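Local coordinates for protein glycoside Hydrolase (Bacteroides uniformis, PDB 5TA0) that probably hydrolyses agarose chains as a family GH86 glycoside hydrolase, and in this engineered variant holds neoagarooctaose in its glycan pocket, at residues G38-F43 with E359-I364; N299-M304 with V561-L566; S352-F357 with Q415-V420. All blocks are in the same frame, centred on the assembly; numbering follows the deposited sequence.

Interaction 1: residues G38-F43 with E359-I364; sequences GDVTEF and ERTDNI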
loop_
_atom_site.group_PDB
_atom_site.type_symbol
_atom_site.label_atom_id
_atom_site.label_comp_id
_atom_site.label_asym_id
_atom_site.label_seq_id
_atom_site.Cartn_x
_atom_site.Cartn_y
_atom_site.Cartn_z
ATOM N N GLY A 38 -2.043 6.363 17.337
ATOM C CA GLY A 38 -0.712 6.904 17.604
ATOM C C GLY A 38 -0.819 8.411 17.723
ATOM O O GLY A 38 -1.704 8.922 18.411
ATOM N N ASP A 39 0.036 9.132 17.001
ATOM C CA ASP A 39 -0.071 10.598 16.905
ATOM C C ASP A 39 -0.752 11.037 15.603
ATOM O O ASP A 39 -0.688 12.210 15.236
ATOM C CB ASP A 39 1.298 11.288 17.092
ATOM C CG ASP A 39 2.313 10.866 16.062
ATOM O OD1 ASP A 39 1.908 10.337 15.002
ATOM O OD2 ASP A 39 3.529 11.065 16.291
ATOM N N VAL A 40 -1.410 10.122 14.910
ATOM C CA VAL A 40 -2.091 10.478 13.666
ATOM C C VAL A 40 -3.556 10.726 13.925
ATOM O O VAL A 40 -4.281 9.863 14.426
ATOM C CB VAL A 40 -1.966 9.392 12.583
ATOM C CG1 VAL A 40 -2.658 9.869 11.306
ATOM C CG2 VAL A 40 -0.511 9.075 12.297
ATOM N N THR A 41 -3.991 11.928 13.586
ATOM C CA THR A 41 -5.389 12.296 13.689
ATOM C C THR A 41 -5.993 12.845 12.384
ATOM O O THR A 41 -7.176 13.174 12.385
ATOM C CB THR A 41 -5.598 13.380 14.776
ATOM O OG1 THR A 41 -4.904 14.565 14.399
ATOM C CG2 THR A 41 -5.103 12.923 16.107
ATOM N N GLU A 42 -5.204 12.942 11.315
ATOM C CA GLU A 42 -5.644 13.602 10.084
ATOM C C GLU A 42 -5.360 12.756 8.865
ATOM O O GLU A 42 -4.424 11.948 8.864
ATOM C CB GLU A 42 -4.953 14.950 9.913
ATOM C CG GLU A 42 -5.292 15.954 11.008
ATOM C CD GLU A 42 -4.684 17.331 10.785
ATOM O OE1 GLU A 42 -3.715 17.478 10.021
ATOM O OE2 GLU A 42 -5.186 18.288 11.406
ATOM N N PHE A 43 -6.149 12.959 7.818
ATOM C CA PHE A 43 -5.875 12.330 6.526
ATOM C C PHE A 43 -4.594 12.922 5.983
ATOM O O PHE A 43 -4.365 14.124 6.081
ATOM C CB PHE A 43 -7.021 12.593 5.533
ATOM C CG PHE A 43 -6.952 11.777 4.270
ATOM C CD1 PHE A 43 -6.827 10.388 4.320
ATOM C CD2 PHE A 43 -6.986 12.402 3.027
ATOM C CE1 PHE A 43 -6.794 9.638 3.150
ATOM C CE2 PHE A 43 -6.936 11.647 1.870
ATOM C CZ PHE A 43 -6.856 10.279 1.932
ATOM N N GLU A 359 -6.489 2.580 7.643
ATOM C CA GLU A 359 -6.685 2.017 8.978
ATOM C C GLU A 359 -5.395 1.832 9.747
ATOM O O GLU A 359 -5.476 1.649 10.957
ATOM C CB GLU A 359 -7.374 0.664 8.945
ATOM C CG GLU A 359 -8.777 0.683 8.449
ATOM C CD GLU A 359 -9.377 -0.698 8.387
ATOM O OE1 GLU A 359 -9.211 -1.480 9.352
ATOM O OE2 GLU A 359 -10.017 -0.974 7.374
ATOM N N ARG A 360 -4.239 1.796 9.059
ATOM C CA ARG A 360 -2.914 1.647 9.700
ATOM C C ARG A 360 -2.019 2.794 9.465
ATOM O O ARG A 360 -0.797 2.651 9.369
ATOM C CB ARG A 360 -2.142 0.485 9.076
ATOM C CG ARG A 360 -2.855 -0.767 9.181
ATOM C CD ARG A 360 -1.965 -1.924 8.754
ATOM N NE ARG A 360 -2.836 -3.054 8.767
ATOM C CZ ARG A 360 -2.611 -4.233 9.335
ATOM N NH1 ARG A 360 -1.458 -4.523 9.938
ATOM N NH2 ARG A 360 -3.561 -5.154 9.241
ATOM N N THR A 361 -2.597 3.977 9.344
ATOM C CA THR A 361 -1.865 5.125 8.950
ATOM C C THR A 361 -0.655 5.418 9.852
ATOM O O THR A 361 0.352 5.938 9.383
ATOM C CB THR A 361 -2.814 6.339 8.793
ATOM O OG1 THR A 361 -2.094 7.458 8.288
ATOM C CG2 THR A 361 -3.502 6.712 10.108
ATOM N N ASP A 362 -0.739 5.088 11.135
ATOM C CA ASP A 362 0.403 5.299 12.027
ATOM C C ASP A 362 1.654 4.487 11.643
ATOM O O ASP A 362 2.735 4.950 11.914
ATOM C CB ASP A 362 0.025 4.990 13.488
ATOM C CG ASP A 362 -0.430 3.561 13.713
ATOM O OD1 ASP A 362 -1.052 2.953 12.822
ATOM O OD2 ASP A 362 -0.195 3.072 14.837
ATOM N N ASN A 363 1.474 3.315 11.056
ATOM C CA ASN A 363 2.594 2.431 10.667
ATOM C C ASN A 363 2.753 2.271 9.165
ATOM O O ASN A 363 3.433 1.330 8.703
ATOM C CB ASN A 363 2.404 1.058 11.304
ATOM C CG ASN A 363 2.616 1.083 12.806
ATOM O OD1 ASN A 363 3.544 1.725 13.304
ATOM N ND2 ASN A 363 1.793 0.352 13.515
ATOM N N ILE A 364 2.139 3.144 8.384
ATOM C CA ILE A 364 2.352 3.195 6.937
ATOM C C ILE A 364 2.982 4.526 6.583
ATOM O O ILE A 364 2.443 5.578 6.918
ATOM C CB ILE A 364 1.050 2.927 6.146
ATOM C CG1 ILE A 364 0.731 1.432 6.330
ATOM C CG2 ILE A 364 1.191 3.354 4.684
ATOM C CD1 ILE A 364 -0.425 0.900 5.582
HETATM O O HOH W 1 -3.980 9.404 7.534
#
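Thr361 OG1 and Glu42 O, 5.1 Å apart, are joined through one ordered water, whose oxygen lies 2.8 Å from Thr361 OG1. The same water gives a proton to Glu42 O at 2.9 Å. The angle between the two oxygens at the water is about 126°. Thr361 holds its hydroxyl anti to the backbone N (chi1 -175°), which carries OG1 to the water and puts CG2 between the backbone N and the carbonyl carbon. Beside this bridge the contact is apolar. Thr361 CG2 presses against Val40 CG1 at 3.5 Å, tighter than usual for two methyls, and the side chains meet at a slant. The other branch of the valine, CG2, lies against the backbone of Asp362, with Asp362 CA 3.9 Å away. Both loops lead toward the alpha/beta barrel: 38-43 follows strand 34-37, which pairs with strand 523-538, and comes before the first barrel strand, 50-51, while 359-364 links helix 340-358 to the last one, 364-369. Lys47, just beyond the first loop, donates to the carbonyls of Thr361 and Ile364. Gly38 has a positive phi (62°), and a CB on it would come within 3.4 Å of Asp362 CB, which is tight. Within the second loop, Asn363 N bonds to Arg360 O at 2.9 Å.

Interaction 2: residues N299-M304 with V561-L566; sequences NMEATM and VIRLGL. With EDO (1,2-ethanediol), chain U.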
loop_
_atom_site.group_PDB
_atom_site.type_symbol
_atom_site.label_atom_id
_atom_site.label_comp_id
_atom_site.label_asym_id
_atom_site.label_seq_id
_atom_site.Cartn_x
_atom_site.Cartn_y
_atom_site.Cartn_z
ATOM N N ASN A 299 -7.199 -11.151 3.597
ATOM C CA ASN A 299 -5.863 -11.673 3.222
ATOM C C ASN A 299 -4.739 -10.647 3.481
ATOM O O ASN A 299 -3.787 -10.944 4.188
ATOM C CB ASN A 299 -5.904 -12.161 1.769
ATOM C CG ASN A 299 -4.570 -12.667 1.262
ATOM O OD1 ASN A 299 -3.910 -12.005 0.461
ATOM N ND2 ASN A 299 -4.135 -13.815 1.753
ATOM N N MET A 300 -4.857 -9.442 2.936
ATOM C CA MET A 300 -3.814 -8.432 3.179
ATOM C C MET A 300 -3.727 -8.020 4.645
ATOM O O MET A 300 -2.651 -7.671 5.125
ATOM C CB MET A 300 -3.976 -7.219 2.258
ATOM C CG MET A 300 -5.183 -6.361 2.504
ATOM S SD MET A 300 -5.451 -5.093 1.252
ATOM C CE MET A 300 -4.249 -3.860 1.714
ATOM N N GLU A 301 -4.831 -8.131 5.370
ATOM C CA GLU A 301 -4.771 -7.893 6.809
ATOM C C GLU A 301 -3.827 -8.899 7.502
ATOM O O GLU A 301 -3.076 -8.560 8.416
ATOM C CB GLU A 301 -6.175 -7.983 7.431
ATOM C CG GLU A 301 -7.141 -6.879 7.019
ATOM C CD GLU A 301 -6.688 -5.501 7.452
ATOM O OE1 GLU A 301 -6.268 -5.341 8.612
ATOM O OE2 GLU A 301 -6.717 -4.591 6.607
ATOM N N ALA A 302 -3.881 -10.154 7.051
ATOM C CA ALA A 302 -3.018 -11.205 7.588
ATOM C C ALA A 302 -1.548 -10.969 7.221
ATOM O O ALA A 302 -0.675 -11.140 8.057
ATOM C CB ALA A 302 -3.486 -12.571 7.117
ATOM N N THR A 303 -1.312 -10.591 5.967
ATOM C CA THR A 303 0.043 -10.288 5.526
ATOM C C THR A 303 0.665 -9.198 6.399
ATOM O O THR A 303 1.754 -9.347 6.944
ATOM C CB THR A 303 0.017 -9.827 4.063
ATOM O OG1 THR A 303 -0.662 -10.824 3.274
ATOM C CG2 THR A 303 1.398 -9.590 3.522
ATOM N N MET A 304 -0.055 -8.090 6.515
ATOM C CA MET A 304 0.482 -6.929 7.265
ATOM C C MET A 304 0.614 -7.203 8.763
ATOM O O MET A 304 1.621 -6.849 9.364
ATOM C CB MET A 304 -0.344 -5.693 6.978
ATOM C CG MET A 304 -0.241 -5.229 5.546
ATOM S SD MET A 304 -1.060 -3.664 5.175
ATOM C CE MET A 304 -2.743 -4.196 5.239
ATOM N N VAL A 561 -11.475 -5.435 19.432
ATOM C CA VAL A 561 -11.503 -6.431 18.368
ATOM C C VAL A 561 -10.283 -7.322 18.445
ATOM O O VAL A 561 -9.138 -6.822 18.382
ATOM C CB VAL A 561 -11.561 -5.767 16.979
ATOM C CG1 VAL A 561 -11.529 -6.844 15.862
ATOM C CG2 VAL A 561 -12.777 -4.871 16.848
ATOM N N ILE A 562 -10.497 -8.636 18.529
ATOM C CA ILE A 562 -9.407 -9.596 18.463
ATOM C C ILE A 562 -9.240 -9.991 17.009
ATOM O O ILE A 562 -10.222 -10.195 16.282
ATOM C CB ILE A 562 -9.658 -10.801 19.410
ATOM C CG1 ILE A 562 -9.417 -10.342 20.847
ATOM C CG2 ILE A 562 -8.778 -11.991 19.036
ATOM C CD1 ILE A 562 -9.904 -11.321 21.890
ATOM N N ARG A 563 -7.981 -10.098 16.590
ATOM C CA ARG A 563 -7.617 -10.302 15.181
ATOM C C ARG A 563 -6.910 -11.654 15.030
ATOM O O ARG A 563 -5.740 -11.783 15.382
ATOM C CB ARG A 563 -6.711 -9.156 14.717
ATOM C CG ARG A 563 -7.309 -7.757 14.881
ATOM C CD ARG A 563 -6.260 -6.678 14.652
ATOM N NE ARG A 563 -5.734 -6.792 13.293
ATOM C CZ ARG A 563 -6.337 -6.348 12.189
ATOM N NH1 ARG A 563 -7.429 -5.582 12.253
ATOM N NH2 ARG A 563 -5.836 -6.627 10.994
ATOM N N LEU A 564 -7.633 -12.662 14.531
ATOM C CA LEU A 564 -7.121 -14.016 14.424
ATOM C C LEU A 564 -6.616 -14.287 13.029
ATOM O O LEU A 564 -7.405 -14.467 12.117
ATOM C CB LEU A 564 -8.205 -15.047 14.769
ATOM C CG LEU A 564 -8.876 -14.872 16.110
ATOM C CD1 LEU A 564 -9.934 -15.969 16.266
ATOM C CD2 LEU A 564 -7.879 -14.935 17.258
ATOM N N GLY A 565 -5.294 -14.259 12.839
ATOM C CA GLY A 565 -4.749 -14.626 11.522
ATOM C C GLY A 565 -4.733 -16.147 11.411
ATOM O O GLY A 565 -4.064 -16.803 12.216
ATOM N N LEU A 566 -5.436 -16.679 10.401
ATOM C CA LEU A 566 -5.529 -18.139 10.199
ATOM C C LEU A 566 -5.066 -18.466 8.792
ATOM O O LEU A 566 -5.492 -17.822 7.842
ATOM C CB LEU A 566 -6.965 -18.623 10.391
ATOM C CG LEU A 566 -7.633 -18.324 11.726
ATOM C CD1 LEU A 566 -9.028 -18.935 11.730
ATOM C CD2 LEU A 566 -6.799 -18.826 12.891
HETATM C C1 EDO U . -4.340 -13.271 -3.270
HETATM O O1 EDO U . -3.673 -13.461 -2.044
HETATM C C2 EDO U . -3.382 -13.487 -4.411
HETATM O O2 EDO U . -3.504 -12.348 -5.224
#
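Bent chains bring Glu301 and Arg563 together: the glutamate folds at chi2 (-63°), turning its carboxylate back toward its own CA, while the arginine turns at chi3, which swings its guanidinium toward the helix. Glu301 OE1 then receives a proton from Arg563 NH2 at 2.7 Å, with an N-H...O angle of 151°, a short but somewhat bent salt bridge. The oxygen uses its anti lone pair, the one turned from OE2, and sits at the guanidinium edge, tilted slightly from its plane. Since the two flat groups stand 71° apart, this is a single-bond bridge and not a paired, coplanar one. Arg563 NH2 also packs against Glu301 CB at 3.8 Å. The pair joins helix 298-315 of the alpha/beta barrel to strand 558-568 in the C-terminal beta domain, a family region named for beta porphyranase A. Charges continue around it: Arg360 NH2 shares Glu301 OE1, and Asp305 serves both arginines, bridging Arg563 NE and Arg360 NH2. With an alanine here in place of Glu301, the NH2 groups of Arg563 and Arg360 would probably lose the carboxylate oxygen they share, leaving Asp305 to bridge the two like charges, and Gln356 NE2 would lose its acceptor. Ala302 packs on Phe603 and Val605 of the neighbouring strand 602-609. Asn299 OD1 accepts a bond from 1,2-ethanediol O1 at 2.9 Å, a molecule probably left by the crystallisation liquor.

Interaction 3: residues S352-F357 with Q415-V420; sequences SMLMQF and QLWKDV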
loop_
_atom_site.group_PDB
_atom_site.type_symbol
_atom_site.label_atom_id
_atom_site.label_comp_id
_atom_site.label_asym_id
_atom_site.label_seq_id
_atom_site.Cartn_x
_atom_site.Cartn_y
_atom_site.Cartn_z
ATOM N N SER A 352 -10.277 -0.163 -2.330
ATOM C CA SER A 352 -10.344 -1.047 -1.183
ATOM C C SER A 352 -9.020 -1.093 -0.429
ATOM O O SER A 352 -8.996 -0.974 0.801
ATOM C CB SER A 352 -10.797 -2.462 -1.542
ATOM O OG SER A 352 -12.123 -2.466 -2.037
ATOM N N MET A 353 -7.901 -1.288 -1.147
ATOM C CA MET A 353 -6.620 -1.333 -0.475
ATOM C C MET A 353 -6.305 -0.024 0.256
ATOM O O MET A 353 -5.816 -0.050 1.401
ATOM C CB MET A 353 -5.533 -1.652 -1.483
ATOM C CG MET A 353 -5.611 -3.085 -1.993
ATOM S SD MET A 353 -4.099 -3.533 -2.869
ATOM C CE MET A 353 -4.498 -5.224 -3.293
ATOM N N LEU A 354 -6.609 1.104 -0.391
ATOM C CA LEU A 354 -6.418 2.405 0.236
ATOM C C LEU A 354 -7.132 2.494 1.567
ATOM O O LEU A 354 -6.547 2.920 2.550
ATOM C CB LEU A 354 -6.874 3.527 -0.674
ATOM C CG LEU A 354 -6.912 4.924 -0.038
ATOM C CD1 LEU A 354 -5.569 5.332 0.564
ATOM C CD2 LEU A 354 -7.320 5.952 -1.074
ATOM N N MET A 355 -8.397 2.102 1.609
ATOM C CA MET A 355 -9.128 2.140 2.885
ATOM C C MET A 355 -8.408 1.317 3.971
ATOM O O MET A 355 -8.305 1.729 5.140
ATOM C CB MET A 355 -10.557 1.621 2.689
ATOM C CG MET A 355 -11.422 2.536 1.838
ATOM S SD MET A 355 -11.928 4.031 2.668
ATOM C CE MET A 355 -13.274 3.470 3.734
ATOM N N GLN A 356 -7.878 0.162 3.588
ATOM C CA GLN A 356 -7.184 -0.707 4.542
ATOM C C GLN A 356 -5.868 -0.090 4.983
ATOM O O GLN A 356 -5.557 -0.137 6.171
ATOM C CB GLN A 356 -7.024 -2.123 3.987
ATOM C CG GLN A 356 -8.404 -2.749 3.716
ATOM C CD GLN A 356 -8.404 -4.178 3.255
ATOM O OE1 GLN A 356 -8.946 -4.499 2.179
ATOM N NE2 GLN A 356 -7.859 -5.063 4.078
ATOM N N PHE A 357 -5.160 0.608 4.097
ATOM C CA PHE A 357 -3.921 1.299 4.511
ATOM C C PHE A 357 -4.233 2.476 5.436
ATOM O O PHE A 357 -3.496 2.697 6.412
ATOM C CB PHE A 357 -3.114 1.805 3.314
ATOM C CG PHE A 357 -2.713 0.718 2.333
ATOM C CD1 PHE A 357 -2.248 -0.542 2.762
ATOM C CD2 PHE A 357 -2.791 0.974 0.981
ATOM C CE1 PHE A 357 -1.883 -1.520 1.848
ATOM C CE2 PHE A 357 -2.414 0.020 0.086
ATOM C CZ PHE A 357 -1.982 -1.226 0.508
ATOM N N GLN A 415 -10.733 12.101 -9.054
ATOM C CA GLN A 415 -11.984 12.829 -9.001
ATOM C C GLN A 415 -12.797 12.410 -7.778
ATOM O O GLN A 415 -13.354 13.254 -7.053
ATOM C CB GLN A 415 -12.779 12.624 -10.307
ATOM C CG GLN A 415 -12.110 13.302 -11.478
ATOM C CD GLN A 415 -12.615 12.883 -12.838
ATOM O OE1 GLN A 415 -13.119 11.786 -13.036
ATOM N NE2 GLN A 415 -12.423 13.769 -13.801
ATOM N N LEU A 416 -12.827 11.124 -7.496
ATOM C CA LEU A 416 -13.566 10.610 -6.352
ATOM C C LEU A 416 -13.020 11.156 -5.034
ATOM O O LEU A 416 -13.793 11.527 -4.152
ATOM C CB LEU A 416 -13.533 9.082 -6.344
ATOM C CG LEU A 416 -14.168 8.327 -5.188
ATOM C CD1 LEU A 416 -15.669 8.540 -5.159
ATOM C CD2 LEU A 416 -13.835 6.851 -5.289
ATOM N N TRP A 417 -11.691 11.185 -4.916
ATOM C CA TRP A 417 -11.026 11.589 -3.669
ATOM C C TRP A 417 -10.699 13.080 -3.620
ATOM O O TRP A 417 -10.036 13.545 -2.693
ATOM C CB TRP A 417 -9.747 10.734 -3.461
ATOM C CG TRP A 417 -10.079 9.334 -3.033
ATOM C CD1 TRP A 417 -10.355 8.250 -3.858
ATOM C CD2 TRP A 417 -10.215 8.841 -1.690
ATOM N NE1 TRP A 417 -10.653 7.158 -3.107
ATOM C CE2 TRP A 417 -10.578 7.488 -1.775
ATOM C CE3 TRP A 417 -10.062 9.414 -0.421
ATOM C CZ2 TRP A 417 -10.772 6.694 -0.635
ATOM C CZ3 TRP A 417 -10.239 8.622 0.694
ATOM C CH2 TRP A 417 -10.598 7.295 0.591
ATOM N N LYS A 418 -11.151 13.862 -4.602
ATOM C CA LYS A 418 -10.889 15.308 -4.628
ATOM C C LYS A 418 -11.391 15.947 -3.314
ATOM O O LYS A 418 -12.448 15.584 -2.798
ATOM C CB LYS A 418 -11.568 15.952 -5.847
ATOM C CG LYS A 418 -11.123 17.359 -6.146
ATOM C CD LYS A 418 -11.900 17.952 -7.308
ATOM C CE LYS A 418 -11.349 19.280 -7.776
ATOM N NZ LYS A 418 -11.514 20.367 -6.768
ATOM N N ASP A 419 -10.579 16.844 -2.760
ATOM C CA ASP A 419 -10.933 17.625 -1.575
ATOM C C ASP A 419 -10.809 16.879 -0.258
ATOM O O ASP A 419 -10.773 17.533 0.787
ATOM C CB ASP A 419 -12.348 18.247 -1.650
ATOM C CG ASP A 419 -12.629 18.935 -2.955
ATOM O OD1 ASP A 419 -11.872 19.854 -3.291
ATOM O OD2 ASP A 419 -13.610 18.547 -3.642
ATOM N N VAL A 420 -10.801 15.544 -0.242
ATOM C CA VAL A 420 -10.900 14.774 0.999
ATOM C C VAL A 420 -9.664 15.079 1.857
ATOM O O VAL A 420 -8.526 14.908 1.403
ATOM C CB VAL A 420 -11.001 13.262 0.736
ATOM C CG1 VAL A 420 -10.914 12.477 2.037
ATOM C CG2 VAL A 420 -12.280 12.916 -0.030
#
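A CH-pi contact and a Met-aromatic contact on one indole attach helix 340-358, the helix before the last strand of the alpha/beta barrel, to the segment that ends helix 411-416. Trp417 is the first residue to leave that helix and opens a type II beta turn through to Val420, on the way to strand 423-429 of the large mixed beta sheet. Leu354 and Trp417 reach for each other from opposite directions. Leu354 CD2 sits over one face of the indole, 3.8 Å from the centroid of the six-membered ring of Trp417 and 21° off its normal, displaced toward the CZ2-CE2 side; its closest ring atom, Trp417 CZ2, is 3.6 Å away. Leu354 CG lies anti to the backbone N (chi1 171°), which extends the side chain out from the helix toward the ring. Met355, next in sequence, comes from another side: its SD is near the ring plane, 85° off the normal and 4.1 Å from Trp417 CH2, an edge approach. Met355 was modelled in two conformers, so the sulfur contact is the less certain of the two. The polar end of the indole is engaged as well, its NE1 bonding to Asn351 OD1, one residue before this part of the helix; that bond would restrict rotation of the ring. Within the turn, Val420 N donates to Trp417 O at 3.3 Å.

How the interactions relate
All three contacts join the barrel to flanking structure, and they touch one another. Interactions 1 and 2, with centres about 18 Å apart, meet through Arg360, whose NH2 lies 2.8 Å from Glu301 OE1, a salt bridge set beside the like charge of Arg563 NH2 at 3.2 Å. Interactions 2 and 3, with centres about 22 Å apart, meet where Gln356 NE2 and Glu301 OE2 lie 2.8 Å apart, probably hydrogen-bonded, so the two carboxylate oxygens serve different neighbours. Interactions 1 and 3, with centres about 14 Å apart, pack through Phe43 CZ, 4.0 Å from Trp417 CZ3. The oligosaccharide pocket draws its residues from positions 52 to 387, thus not from segments 38-43, 415-420 or 561-566.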